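Local coordinates for protein ATP-dependent Clp endopeptidase (Clostridium difficile, PDB 3FES) that probably serves as the substrate- or adaptor-binding N-terminal domain of a ClpC-type AAA+ unfoldase that feeds proteins to a Clp protease, at residues R134-A137 and Q138-D142. Residues are numbered along the deposited sequence; the frame is centred on the assembly and turned at random.
Sequences RTLA and QLTID
Two donors of one residue grip the carbonyl oxygen Leu136 O: Thr140 N at 2.9 Å and the hydroxyl Thr140 OG1 at 2.8 Å. This is the i to i-4 side-chain bond by which threonine can turn its hydroxyl back onto an alpha helix, here in helix 132-142, the last helix of the mainly alpha-helical Clp N-terminal domain. The amide and the hydroxyl reach the oxygen from opposite faces of the carbonyl plane, the hydroxyl lying 36° out of it. Thr140 can do this because its OG1 stands beside its own backbone N and opposite its carbonyl carbon (chi1 -62°), which aims it back up the helix. Threonine suits this exposed site because its hydroxyl tolerates solvent, and the bond to Leu136 O gives it a backbone partner as well. Leu136 CD1 passes at a slant 4.0 Å from Thr140 OG1, a van der Waals approach by a methyl of the leucine.

Around it the ordinary alpha-helical ladder runs on, from Gln138 N to Arg134 O (3.0 Å), Leu139 N to Thr135 O and Ile141 N to Ala137 O. The buried residues Thr135 and Leu139 face the rest of the domain. Leu139, wholly apolar, packs on Leu111 and Leu112 of helix 107-117, while Thr135 touches Val51 and Val55 of helix 47-55 as well as Ile115, its OG1 satisfied by Val131 O one turn back.

A second four-residue link joins Gln138 to Asp142, an amide donor set one turn before a carboxylate acceptor. The glutamine chain bends at chi2 (72°) and carries its amide along the helix, with the acceptor almost in the amide plane. Gln138 NE2 meets Asp142 OD1 at 3.1 Å, arriving from above the carboxylate plane.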
ATOM      1  N   ARG A 134     -10.239 -11.947  -1.106  1.00 24.71           N
ATOM      2  CA  ARG A 134     -10.780 -11.478  -2.384  1.00 24.44           C
ATOM      3  C   ARG A 134      -9.791 -10.534  -3.080  1.00 23.28           C
ATOM      4  O   ARG A 134      -9.616 -10.576  -4.299  1.00 21.71           O
ATOM      5  CB  ARG A 134     -12.114 -10.792  -2.166  1.00 24.84           C
ATOM      6  CG  ARG A 134     -13.152 -11.766  -1.604  1.00 27.96           C
ATOM      7  CD  ARG A 134     -14.536 -11.421  -2.053  1.00 28.69           C
ATOM      8  NE  ARG A 134     -14.658 -11.713  -3.468  1.00 27.64           N
ATOM      9  CZ  ARG A 134     -15.120 -12.860  -3.949  1.00 29.79           C
ATOM     10  NH1 ARG A 134     -15.527 -13.824  -3.126  1.00 29.70           N
ATOM     11  NH2 ARG A 134     -15.175 -13.042  -5.260  1.00 29.84           N
ATOM     12  N   THR A 135      -9.136  -9.709  -2.276  1.00 22.19           N
ATOM     13  CA  THR A 135      -8.100  -8.781  -2.785  1.00 22.42           C
ATOM     14  C   THR A 135      -6.954  -9.586  -3.366  1.00 22.35           C
ATOM     15  O   THR A 135      -6.498  -9.292  -4.470  1.00 23.86           O
ATOM     16  CB  THR A 135      -7.624  -7.812  -1.665  1.00 22.74           C
ATOM     17  OG1 THR A 135      -8.749  -7.061  -1.191  1.00 24.34           O
ATOM     18  CG2 THR A 135      -6.577  -6.849  -2.167  1.00 22.63           C
ATOM     19  N   LEU A 136      -6.490 -10.599  -2.635  1.00 22.23           N
ATOM     20  CA  LEU A 136      -5.469 -11.499  -3.150  1.00 22.44           C
ATOM     21  C   LEU A 136      -5.857 -12.177  -4.479  1.00 22.82           C
ATOM     22  O   LEU A 136      -5.045 -12.240  -5.393  1.00 23.91           O
ATOM     23  CB  LEU A 136      -5.116 -12.541  -2.111  1.00 22.96           C
ATOM     24  CG  LEU A 136      -3.995 -13.488  -2.531  1.00 25.44           C
ATOM     25  CD1 LEU A 136      -2.724 -12.740  -2.845  1.00 26.34           C
ATOM     26  CD2 LEU A 136      -3.808 -14.502  -1.410  1.00 24.67           C
ATOM     27  N   ALA A 137      -7.073 -12.699  -4.558  1.00 21.59           N
ATOM     28  CA  ALA A 137      -7.548 -13.336  -5.777  1.00 22.18           C
ATOM     29  C   ALA A 137      -7.531 -12.359  -6.952  1.00 21.58           C
ATOM     30  O   ALA A 137      -7.045 -12.693  -8.016  1.00 21.29           O
ATOM     31  CB  ALA A 137      -8.955 -13.910  -5.564  1.00 19.70           C
ATOM     32  N   GLN A 138      -8.063 -11.162  -6.741  1.00 22.05           N
ATOM     33  CA  GLN A 138      -8.193 -10.152  -7.804  1.00 22.16           C
ATOM     34  C   GLN A 138      -6.803  -9.698  -8.257  1.00 22.40           C
ATOM     35  O   GLN A 138      -6.554  -9.477  -9.450  1.00 22.47           O
ATOM     36  CB  GLN A 138      -8.959  -8.923  -7.292  1.00 22.22           C
ATOM     37  CG  GLN A 138      -9.223  -7.883  -8.390  1.00 22.00           C
ATOM     38  CD  GLN A 138     -10.259  -8.365  -9.355  1.00 22.51           C
ATOM     39  OE1 GLN A 138     -11.386  -8.645  -8.952  1.00 23.12           O
ATOM     40  NE2 GLN A 138      -9.895  -8.478 -10.655  1.00 22.13           N
ATOM     41  N   LEU A 139      -5.899  -9.579  -7.292  1.00 22.08           N
ATOM     42  CA  LEU A 139      -4.518  -9.180  -7.586  1.00 22.12           C
ATOM     43  C   LEU A 139      -3.844 -10.283  -8.386  1.00 21.57           C
ATOM     44  O   LEU A 139      -3.140 -10.017  -9.335  1.00 21.15           O
ATOM     45  CB  LEU A 139      -3.735  -8.903  -6.300  1.00 21.31           C
ATOM     46  CG  LEU A 139      -2.225  -8.561  -6.445  1.00 24.17           C
ATOM     47  CD1 LEU A 139      -1.961  -7.353  -7.346  1.00 22.51           C
ATOM     48  CD2 LEU A 139      -1.569  -8.382  -5.028  1.00 25.68           C
ATOM     49  N   THR A 140      -4.079 -11.528  -8.007  1.00 21.78           N
ATOM     50  CA  THR A 140      -3.473 -12.650  -8.698  1.00 22.47           C
ATOM     51  C   THR A 140      -3.968 -12.752 -10.138  1.00 22.47           C
ATOM     52  O   THR A 140      -3.153 -13.005 -11.054  1.00 22.82           O
ATOM     53  CB  THR A 140      -3.799 -13.966  -7.978  1.00 22.95           C
ATOM     54  OG1 THR A 140      -3.248 -13.909  -6.656  1.00 24.85           O
ATOM     55  CG2 THR A 140      -3.172 -15.172  -8.695  1.00 23.54           C
ATOM     56  N   ILE A 141      -5.275 -12.580 -10.363  1.00 21.21           N
ATOM     57  CA  ILE A 141      -5.724 -12.654 -11.759  1.00 22.16           C
ATOM     58  C   ILE A 141      -5.235 -11.443 -12.548  1.00 22.40           C
ATOM     59  O   ILE A 141      -4.883 -11.560 -13.718  1.00 22.38           O
ATOM     60  CB  ILE A 141      -7.248 -12.949 -11.995  1.00 22.18           C
ATOM     61  CG1 ILE A 141      -8.146 -11.775 -11.591  1.00 21.95           C
ATOM     62  CG2 ILE A 141      -7.687 -14.278 -11.374  1.00 21.14           C
ATOM     63  CD1 ILE A 141      -9.465 -11.774 -12.394  1.00 21.29           C
ATOM     64  N   ASP A 142      -5.187 -10.278 -11.892  1.00 23.52           N
ATOM     65  CA  ASP A 142      -4.726  -9.068 -12.572  1.00 26.23           C
ATOM     66  C   ASP A 142      -3.258  -9.138 -12.954  1.00 27.74           C
ATOM     67  O   ASP A 142      -2.809  -8.367 -13.797  1.00 28.24           O
ATOM     68  CB  ASP A 142      -4.986  -7.826 -11.725  1.00 25.84           C
ATOM     69  CG  ASP A 142      -6.426  -7.386 -11.792  1.00 27.75           C
ATOM     70  OD1 ASP A 142      -7.255  -8.145 -12.304  1.00 27.43           O
ATOM     71  OD2 ASP A 142      -6.734  -6.292 -11.318  1.00 32.20           O
TER